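Local coordinates for NEQ263 (Nanoarchaeum equitans Kin4-M, PDB 5BN3), which probably binds ATP as the NeqB subunit of an ATP synthase core complex, which it forms together with NeqA, at residues 147-152 against 173-178; 240-245 against 252-257; 310-315 against 352-357. All coordinates share one frame; numbering follows the deposited sequence.

Interaction 1. Residues 147-152 against 173-178; sequences IARNVA and IDEFIN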
loop_
_atom_site.group_PDB
_atom_site.type_symbol
_atom_site.label_atom_id
_atom_site.label_comp_id
_atom_site.label_asym_id
_atom_site.label_seq_id
_atom_site.Cartn_x
_atom_site.Cartn_y
_atom_site.Cartn_z
ATOM N N ILE B 147 21.306 -32.924 -0.784
ATOM C CA ILE B 147 22.419 -32.299 -1.491
ATOM C C ILE B 147 23.719 -32.490 -0.712
ATOM O O ILE B 147 24.720 -32.943 -1.267
ATOM C CB ILE B 147 22.168 -30.792 -1.715
ATOM C CG1 ILE B 147 21.115 -30.582 -2.807
ATOM C CG2 ILE B 147 23.453 -30.086 -2.101
ATOM C CD1 ILE B 147 20.656 -29.138 -2.938
ATOM N N ALA B 148 23.694 -32.151 0.574
ATOM C CA ALA B 148 24.870 -32.276 1.432
ATOM C C ALA B 148 25.407 -33.705 1.474
ATOM O O ALA B 148 26.621 -33.919 1.514
ATOM C CB ALA B 148 24.548 -31.790 2.832
ATOM N N ARG B 149 24.499 -34.676 1.467
ATOM C CA ARG B 149 24.865 -36.091 1.505
ATOM C C ARG B 149 25.736 -36.491 0.315
ATOM O O ARG B 149 26.604 -37.357 0.437
ATOM C CB ARG B 149 23.599 -36.959 1.537
ATOM C CG ARG B 149 23.848 -38.438 1.811
ATOM C CD ARG B 149 22.681 -39.295 1.344
ATOM N NE ARG B 149 21.394 -38.778 1.805
ATOM C CZ ARG B 149 20.261 -38.876 1.116
ATOM N NH1 ARG B 149 20.252 -39.473 -0.068
ATOM N NH2 ARG B 149 19.138 -38.373 1.606
ATOM N N ASN B 150 25.519 -35.847 -0.829
ATOM C CA ASN B 150 26.171 -36.266 -2.070
ATOM C C ASN B 150 27.344 -35.404 -2.551
ATOM O O ASN B 150 28.211 -35.893 -3.277
ATOM C CB ASN B 150 25.133 -36.425 -3.187
ATOM C CG ASN B 150 24.166 -37.565 -2.925
ATOM O OD1 ASN B 150 24.556 -38.734 -2.925
ATOM N ND2 ASN B 150 22.899 -37.233 -2.712
ATOM N N VAL B 151 27.376 -34.134 -2.154
ATOM C CA VAL B 151 28.419 -33.223 -2.632
ATOM C C VAL B 151 29.509 -32.950 -1.594
ATOM O O VAL B 151 30.485 -32.257 -1.882
ATOM C CB VAL B 151 27.833 -31.873 -3.123
ATOM C CG1 VAL B 151 26.752 -32.106 -4.166
ATOM C CG2 VAL B 151 27.278 -31.069 -1.954
ATOM N N ALA B 152 29.345 -33.503 -0.395
ATOM C CA ALA B 152 30.281 -33.241 0.697
ATOM C C ALA B 152 30.837 -34.508 1.346
ATOM O O ALA B 152 31.158 -34.510 2.534
ATOM C CB ALA B 152 29.628 -32.363 1.746
ATOM N N ILE B 173 21.095 -32.490 12.579
ATOM C CA ILE B 173 22.037 -33.199 13.446
ATOM C C ILE B 173 21.861 -34.716 13.368
ATOM O O ILE B 173 22.838 -35.457 13.226
ATOM C CB ILE B 173 21.894 -32.735 14.918
ATOM C CG1 ILE B 173 22.368 -31.286 15.071
ATOM C CG2 ILE B 173 22.679 -33.637 15.855
ATOM C CD1 ILE B 173 22.176 -30.720 16.468
ATOM N N ASP B 174 20.615 -35.171 13.450
ATOM C CA ASP B 174 20.319 -36.602 13.409
ATOM C C ASP B 174 20.676 -37.253 12.070
ATOM O O ASP B 174 21.142 -38.390 12.039
ATOM C CB ASP B 174 18.850 -36.860 13.766
ATOM C CG ASP B 174 18.537 -36.557 15.225
ATOM O OD1 ASP B 174 19.483 -36.333 16.011
ATOM O OD2 ASP B 174 17.341 -36.558 15.587
ATOM N N GLU B 175 20.459 -36.538 10.969
ATOM C CA GLU B 175 20.807 -37.052 9.643
ATOM C C GLU B 175 22.321 -37.108 9.455
ATOM O O GLU B 175 22.848 -38.057 8.873
ATOM C CB GLU B 175 20.158 -36.199 8.543
ATOM C CG GLU B 175 20.536 -36.588 7.114
ATOM C CD GLU B 175 19.736 -37.765 6.571
ATOM O OE1 GLU B 175 19.090 -38.477 7.368
ATOM O OE2 GLU B 175 19.753 -37.976 5.338
ATOM N N PHE B 176 23.020 -36.094 9.960
ATOM C CA PHE B 176 24.480 -36.072 9.904
ATOM C C PHE B 176 25.069 -37.220 10.721
ATOM O O PHE B 176 26.093 -37.796 10.352
ATOM C CB PHE B 176 25.023 -34.729 10.405
ATOM C CG PHE B 176 24.825 -33.595 9.437
ATOM C CD1 PHE B 176 24.632 -33.844 8.085
ATOM C CD2 PHE B 176 24.834 -32.279 9.877
ATOM C CE1 PHE B 176 24.452 -32.802 7.191
ATOM C CE2 PHE B 176 24.654 -31.232 8.988
ATOM C CZ PHE B 176 24.464 -31.495 7.642
ATOM N N ILE B 177 24.408 -37.547 11.827
ATOM C CA ILE B 177 24.820 -38.656 12.679
ATOM C C ILE B 177 24.554 -40.003 12.002
ATOM O O ILE B 177 25.419 -40.879 11.986
ATOM C CB ILE B 177 24.116 -38.588 14.059
ATOM C CG1 ILE B 177 24.702 -37.441 14.890
ATOM C CG2 ILE B 177 24.256 -39.901 14.815
ATOM C CD1 ILE B 177 23.982 -37.187 16.198
ATOM N N ASN B 178 23.363 -40.159 11.432
ATOM C CA ASN B 178 22.989 -41.411 10.776
ATOM C C ASN B 178 23.765 -41.688 9.488
ATOM O O ASN B 178 23.940 -42.842 9.104
ATOM C CB ASN B 178 21.482 -41.447 10.506
ATOM C CG ASN B 178 20.660 -41.404 11.780
ATOM O OD1 ASN B 178 21.148 -41.730 12.864
ATOM N ND2 ASN B 178 19.400 -41.003 11.655
#
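Arg149 and Glu175, on two neighbouring helices, form a long salt bridge, with NH2 of Arg149 3.8 Å from OE2 of Glu175. The carboxylate oxygen lies at the edge of the guanidinium, near its plane, while the planes of the two groups are turned 66° apart. OE2 is the oxygen that faces the arginine: a bend at chi2 of Glu175 (82°) swings the carboxylate toward the guanidinium, with OE2 foremost. Beneath the ion pair, CB of Ala148 meets the edge of the Phe176 ring at CE1, 4.5 Å away, a light apolar touch. The backbones come closest at Arg149 and Phe176, whose CA atoms are 8.4 Å apart. Farther out, Leu222 and Leu224 of strand 220-226 back Ala148, and Ile157 of strand 156-162 backs Phe176. Tyr388 holds the polar layer: its carbonyl takes a hydrogen bond from NH2 of Arg149, its ring makes a cation-pi contact with the same residue, and its hydroxyl bonds weakly to OE2 of Glu175. The direct charge pairing is therefore probably modest, with the arginine held chiefly by Tyr388 above a buried apolar layer.

Interaction 2. Residues 240-245 against 252-257; sequences TLRKEI and PAYLYT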
loop_
_atom_site.group_PDB
_atom_site.type_symbol
_atom_site.label_atom_id
_atom_site.label_comp_id
_atom_site.label_asym_id
_atom_site.label_seq_id
_atom_site.Cartn_x
_atom_site.Cartn_y
_atom_site.Cartn_z
ATOM N N THR B 240 16.111 -1.488 14.872
ATOM C CA THR B 240 15.019 -0.759 15.513
ATOM C C THR B 240 15.385 -0.337 16.942
ATOM O O THR B 240 14.897 0.679 17.443
ATOM C CB THR B 240 13.723 -1.605 15.521
ATOM O OG1 THR B 240 13.422 -2.035 14.187
ATOM C CG2 THR B 240 12.557 -0.803 16.052
ATOM N N LEU B 241 16.259 -1.108 17.586
ATOM C CA LEU B 241 16.748 -0.771 18.925
ATOM C C LEU B 241 17.653 0.456 18.866
ATOM O O LEU B 241 17.519 1.382 19.668
ATOM C CB LEU B 241 17.479 -1.959 19.548
ATOM C CG LEU B 241 16.571 -3.068 20.081
ATOM C CD1 LEU B 241 17.393 -4.242 20.573
ATOM C CD2 LEU B 241 15.683 -2.540 21.195
ATOM N N ARG B 242 18.585 0.444 17.920
ATOM C CA ARG B 242 19.201 1.669 17.447
ATOM C C ARG B 242 18.015 2.440 16.895
ATOM O O ARG B 242 17.111 1.844 16.329
ATOM C CB ARG B 242 20.180 1.338 16.321
ATOM C CG ARG B 242 21.584 1.878 16.513
ATOM C CD ARG B 242 22.635 0.818 16.183
ATOM N NE ARG B 242 22.459 0.236 14.853
ATOM C CZ ARG B 242 23.263 -0.682 14.321
ATOM N NH1 ARG B 242 24.312 -1.128 15.000
ATOM N NH2 ARG B 242 23.020 -1.152 13.106
ATOM N N LYS B 243 17.970 3.752 17.059
ATOM C CA LYS B 243 16.792 4.465 16.579
ATOM C C LYS B 243 16.890 4.775 15.082
ATOM O O LYS B 243 16.628 5.901 14.652
ATOM C CB LYS B 243 16.555 5.731 17.398
ATOM C CG LYS B 243 16.300 5.489 18.884
ATOM C CD LYS B 243 14.990 4.742 19.113
ATOM C CE LYS B 243 14.276 5.222 20.375
ATOM N NZ LYS B 243 12.915 4.622 20.531
ATOM N N GLU B 244 17.254 3.761 14.297
ATOM C CA GLU B 244 17.445 3.908 12.854
ATOM C C GLU B 244 16.146 4.167 12.095
ATOM O O GLU B 244 15.078 3.687 12.479
ATOM C CB GLU B 244 18.125 2.661 12.272
ATOM C CG GLU B 244 19.523 2.389 12.805
ATOM C CD GLU B 244 20.213 1.268 12.056
ATOM O OE1 GLU B 244 21.256 0.775 12.536
ATOM O OE2 GLU B 244 19.711 0.883 10.980
ATOM N N ILE B 245 16.255 4.922 11.006
ATOM C CA ILE B 245 15.120 5.185 10.133
ATOM C C ILE B 245 14.826 3.953 9.278
ATOM O O ILE B 245 15.623 3.581 8.415
ATOM C CB ILE B 245 15.381 6.407 9.237
ATOM C CG1 ILE B 245 15.531 7.663 10.100
ATOM C CG2 ILE B 245 14.259 6.582 8.240
ATOM C CD1 ILE B 245 15.922 8.905 9.328
ATOM N N PRO B 252 16.042 -2.698 7.813
ATOM C CA PRO B 252 17.007 -1.601 7.670
ATOM C C PRO B 252 17.358 -1.320 6.212
ATOM O O PRO B 252 17.301 -2.222 5.373
ATOM C CB PRO B 252 18.244 -2.114 8.422
ATOM C CG PRO B 252 18.078 -3.601 8.483
ATOM C CD PRO B 252 16.600 -3.836 8.564
ATOM N N ALA B 253 17.724 -0.077 5.925
ATOM C CA ALA B 253 18.052 0.353 4.569
ATOM C C ALA B 253 19.250 -0.388 3.979
ATOM O O ALA B 253 19.367 -0.523 2.759
ATOM C CB ALA B 253 18.305 1.845 4.559
ATOM N N TYR B 254 20.139 -0.859 4.848
ATOM C CA TYR B 254 21.359 -1.534 4.419
ATOM C C TYR B 254 21.213 -3.056 4.372
ATOM O O TYR B 254 22.213 -3.770 4.379
ATOM C CB TYR B 254 22.517 -1.153 5.346
ATOM C CG TYR B 254 22.193 -1.299 6.813
ATOM C CD1 TYR B 254 22.325 -2.520 7.457
ATOM C CD2 TYR B 254 21.761 -0.213 7.556
ATOM C CE1 TYR B 254 22.031 -2.655 8.795
ATOM C CE2 TYR B 254 21.469 -0.337 8.890
ATOM C CZ TYR B 254 21.603 -1.558 9.506
ATOM O OH TYR B 254 21.308 -1.685 10.844
ATOM N N LEU B 255 19.976 -3.549 4.318
ATOM C CA LEU B 255 19.729 -4.993 4.328
ATOM C C LEU B 255 20.468 -5.730 3.209
ATOM O O LEU B 255 21.059 -6.782 3.444
ATOM C CB LEU B 255 18.226 -5.296 4.268
ATOM C CG LEU B 255 17.853 -6.783 4.290
ATOM C CD1 LEU B 255 18.431 -7.459 5.520
ATOM C CD2 LEU B 255 16.346 -6.975 4.244
ATOM N N TYR B 256 20.445 -5.170 2.003
ATOM C CA TYR B 256 21.165 -5.759 0.877
ATOM C C TYR B 256 22.652 -5.883 1.188
ATOM O O TYR B 256 23.259 -6.932 0.974
ATOM C CB TYR B 256 20.967 -4.911 -0.384
ATOM C CG TYR B 256 21.810 -5.340 -1.569
ATOM C CD1 TYR B 256 23.082 -4.817 -1.770
ATOM C CD2 TYR B 256 21.328 -6.253 -2.495
ATOM C CE1 TYR B 256 23.853 -5.202 -2.849
ATOM C CE2 TYR B 256 22.091 -6.641 -3.582
ATOM C CZ TYR B 256 23.352 -6.113 -3.751
ATOM O OH TYR B 256 24.120 -6.492 -4.826
ATOM N N THR B 257 23.237 -4.798 1.681
ATOM C CA THR B 257 24.667 -4.765 1.964
ATOM C C THR B 257 25.044 -5.742 3.080
ATOM O O THR B 257 26.078 -6.401 3.011
ATOM C CB THR B 257 25.131 -3.335 2.309
ATOM O OG1 THR B 257 24.841 -2.468 1.205
ATOM C CG2 THR B 257 26.623 -3.300 2.584
HETATM O O HOH W 1 17.847 1.624 8.292
#
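The turn that leads into helix 255-263 meets the chain leaving helix 228-241, within the nucleotide-binding domain and beside a neighbouring V-type ATP synthase alpha chain. Pro252 to Leu255 form a type I beta turn, closed by a bond from Leu255 N to Pro252 O, and Tyr254 occupies the N-cap position of the helix. Its CB points toward the 240-245 segment, with CG set between the backbone N and the carbonyl carbon (chi1 50°). The Tyr254 hydroxyl lies 3.0 Å from OE1 of Glu244 and equally near OE2; its single proton could serve either oxygen. The carboxylate comes to the ring edge, its plane turned 56° from that of the ring, and CB of Pro252 lies over one face, toward the rim.

Arg242 holds the same carboxylate in a salt bridge within its own segment. NE and NH2 approach OE1 of Glu244 side-on, each 2.7 Å from it and close to the guanidinium plane, NE on the anti side of the oxygen and NH2 nearly along its C-O axis; both hydrogen bonds are bent, at about 135-138°. NH2 of Arg242 also lies 2.9 Å from the Tyr254 hydroxyl. A water accepts from Ala253 N and may donate to Ile245 O or weakly to OE2 of Glu244, which would link the two backbones.

Beyond this cluster, Ser239 OG bonds to OE2, Arg242 NH1 reaches Ile32 O, and Arg335 of the neighbouring alpha chain forms a long, weak ion pair with OE1 and packs on Tyr254. The two-nitrogen grip on OE1 would be expected to stabilise the negative charge; holding OE1 by arginine and OE2 by Ser239 probably limits carboxylate rotation and helps to orient the tyrosine.

Interaction 3. Residues 310-315 against 352-357; sequences HSKNIY and EARDIA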
loop_
_atom_site.group_PDB
_atom_site.type_symbol
_atom_site.label_atom_id
_atom_site.label_comp_id
_atom_site.label_asym_id
_atom_site.label_seq_id
_atom_site.Cartn_x
_atom_site.Cartn_y
_atom_site.Cartn_z
ATOM N N HIS B 310 4.322 -29.788 -4.926
ATOM C CA HIS B 310 4.161 -30.427 -3.627
ATOM C C HIS B 310 2.766 -31.037 -3.496
ATOM O O HIS B 310 2.611 -32.158 -3.014
ATOM C CB HIS B 310 4.397 -29.409 -2.512
ATOM C CG HIS B 310 4.415 -30.005 -1.140
ATOM N ND1 HIS B 310 5.378 -30.903 -0.730
ATOM C CD2 HIS B 310 3.597 -29.818 -0.078
ATOM C CE1 HIS B 310 5.147 -31.247 0.523
ATOM N NE2 HIS B 310 4.072 -30.606 0.943
ATOM N N SER B 311 1.754 -30.296 -3.938
ATOM C CA SER B 311 0.371 -30.771 -3.883
ATOM C C SER B 311 0.129 -31.962 -4.807
ATOM O O SER B 311 -0.836 -32.707 -4.625
ATOM C CB SER B 311 -0.599 -29.640 -4.232
ATOM O OG SER B 311 -0.646 -28.670 -3.202
ATOM N N LYS B 312 1.000 -32.135 -5.798
ATOM C CA LYS B 312 0.916 -33.271 -6.711
ATOM C C LYS B 312 1.741 -34.444 -6.203
ATOM O O LYS B 312 1.974 -35.406 -6.936
ATOM C CB LYS B 312 1.405 -32.872 -8.106
ATOM C CG LYS B 312 0.559 -31.816 -8.798
ATOM C CD LYS B 312 1.232 -31.345 -10.080
ATOM C CE LYS B 312 0.355 -30.373 -10.852
ATOM N NZ LYS B 312 1.035 -29.883 -12.084
ATOM N N ASN B 313 2.181 -34.350 -4.950
ATOM C CA ASN B 313 3.038 -35.363 -4.331
ATOM C C ASN B 313 4.353 -35.553 -5.089
ATOM O O ASN B 313 4.835 -36.676 -5.247
ATOM C CB ASN B 313 2.295 -36.698 -4.181
ATOM C CG ASN B 313 2.911 -37.600 -3.129
ATOM O OD1 ASN B 313 3.463 -37.131 -2.132
ATOM N ND2 ASN B 313 2.819 -38.906 -3.348
ATOM N N ILE B 314 4.931 -34.449 -5.554
ATOM C CA ILE B 314 6.232 -34.492 -6.212
ATOM C C ILE B 314 7.327 -34.018 -5.261
ATOM O O ILE B 314 7.328 -32.859 -4.842
ATOM C CB ILE B 314 6.269 -33.602 -7.475
ATOM C CG1 ILE B 314 5.154 -33.991 -8.451
ATOM C CG2 ILE B 314 7.635 -33.687 -8.147
ATOM C CD1 ILE B 314 5.249 -35.406 -8.968
ATOM N N TYR B 315 8.237 -34.922 -4.901
ATOM C CA TYR B 315 9.491 -34.539 -4.256
ATOM C C TYR B 315 10.645 -34.894 -5.187
ATOM O O TYR B 315 10.662 -35.977 -5.772
ATOM C CB TYR B 315 9.689 -35.222 -2.890
ATOM C CG TYR B 315 11.055 -34.927 -2.298
ATOM C CD1 TYR B 315 12.146 -35.746 -2.569
ATOM C CD2 TYR B 315 11.261 -33.811 -1.496
ATOM C CE1 TYR B 315 13.395 -35.466 -2.056
ATOM C CE2 TYR B 315 12.510 -33.528 -0.975
ATOM C CZ TYR B 315 13.572 -34.358 -1.257
ATOM O OH TYR B 315 14.817 -34.078 -0.740
ATOM N N GLU B 352 2.886 -23.802 -21.395
ATOM C CA GLU B 352 2.023 -22.905 -22.156
ATOM C C GLU B 352 0.860 -23.694 -22.743
ATOM O O GLU B 352 -0.290 -23.266 -22.673
ATOM C CB GLU B 352 2.811 -22.228 -23.281
ATOM C CG GLU B 352 3.975 -21.363 -22.814
ATOM C CD GLU B 352 4.819 -20.859 -23.971
ATOM O OE1 GLU B 352 4.586 -21.304 -25.116
ATOM O OE2 GLU B 352 5.715 -20.019 -23.737
ATOM N N ALA B 353 1.172 -24.852 -23.317
ATOM C CA ALA B 353 0.151 -25.736 -23.867
ATOM C C ALA B 353 -0.804 -26.223 -22.782
ATOM O O ALA B 353 -1.976 -26.486 -23.049
ATOM C CB ALA B 353 0.800 -26.911 -24.565
ATOM N N ARG B 354 -0.293 -26.350 -21.562
ATOM C CA ARG B 354 -1.111 -26.751 -20.422
ATOM C C ARG B 354 -2.098 -25.651 -20.032
ATOM O O ARG B 354 -3.247 -25.931 -19.689
ATOM C CB ARG B 354 -0.222 -27.112 -19.228
ATOM C CG ARG B 354 -0.991 -27.541 -17.988
ATOM C CD ARG B 354 -0.065 -27.813 -16.810
ATOM N NE ARG B 354 0.752 -29.009 -16.998
ATOM C CZ ARG B 354 1.708 -29.403 -16.161
ATOM N NH1 ARG B 354 1.978 -28.693 -15.075
ATOM N NH2 ARG B 354 2.400 -30.506 -16.412
ATOM N N ASP B 355 -1.639 -24.403 -20.088
ATOM C CA ASP B 355 -2.475 -23.250 -19.753
ATOM C C ASP B 355 -3.722 -23.166 -20.633
ATOM O O ASP B 355 -4.829 -22.962 -20.132
ATOM C CB ASP B 355 -1.665 -21.952 -19.860
ATOM C CG ASP B 355 -0.753 -21.729 -18.665
ATOM O OD1 ASP B 355 -1.155 -22.076 -17.533
ATOM O OD2 ASP B 355 0.362 -21.199 -18.856
ATOM N N ILE B 356 -3.539 -23.333 -21.941
ATOM C CA ILE B 356 -4.653 -23.254 -22.887
ATOM C C ILE B 356 -5.497 -24.532 -22.880
ATOM O O ILE B 356 -6.623 -24.546 -23.377
ATOM C CB ILE B 356 -4.174 -22.905 -24.325
ATOM C CG1 ILE B 356 -4.064 -24.154 -25.204
ATOM C CG2 ILE B 356 -2.857 -22.141 -24.284
ATOM C CD1 ILE B 356 -5.123 -24.220 -26.292
ATOM N N ALA B 357 -4.949 -25.598 -22.301
ATOM C CA ALA B 357 -5.679 -26.852 -22.142
ATOM C C ALA B 357 -6.847 -26.682 -21.176
ATOM O O ALA B 357 -7.773 -27.494 -21.157
ATOM C CB ALA B 357 -4.753 -27.947 -21.661
#
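The backbones stand well apart, Lys312 and Arg354 having the nearest CA atoms at 15.3 Å, and two long side chains cover the distance between the end of helix 307-311 and a late part of helix 334-356. Lys312 runs out extended beyond CG, all later torsions near 180°, and brings NZ of Lys312 to 3.4 Å from NH1 of Arg354. The arginine starts with CG anti to the backbone N (chi1 180°) and bends at chi3 (-69°). The lysine nitrogen meets the guanidinium obliquely, the two side chains running past each other in opposite directions. Both groups are cations and donors, so they do not bond to each other; the acids around them probably make the approach tolerable. Asp308 forms a salt bridge with Lys312 NZ, and Glu380 forms one with Arg354 NH1 while making a long, weak ion pair with the lysine. Glu380 thus probably offsets their mutual repulsion. Lys312 leaves from the end of helix 307-311, which closes in a Schellman motif: Ile314 N to Leu309 O and Asn313 N to His310 O, with Asn313 at positive phi as C-prime. Helix 367-384 packs beside the pair: Leu373 and Ala376 touch Arg354, Ile384 packs on Ile314, and Tyr315 pairs by backbone bonds with Gln386, joining the nucleotide-binding part of the chain to its helical C-terminal part.

Overall arrangement
The three contacts follow one another along the chain, each closing before the next opens. Interactions 1 and 2 both belong to the nucleotide-binding domain but lie on opposite sides of the chain's centre, their centres 36 Å apart: the first joins helices 140-151 and 166-178, the second the chain after helix 228-241 to the start of helix 255-263. Interaction 3 bridges from that domain to the C-terminal helices, 31 Å from interaction 1 and 41 Å from interaction 2, centre to centre. Interactions 1 and 3 approach to about 7 Å between nearest atoms, and Tyr388 touches residues of both. Charged side chains take part in all three: a long ion pair between helices, a carboxylate shared between a loop and a turn, and two cations balanced by acids where the domains meet.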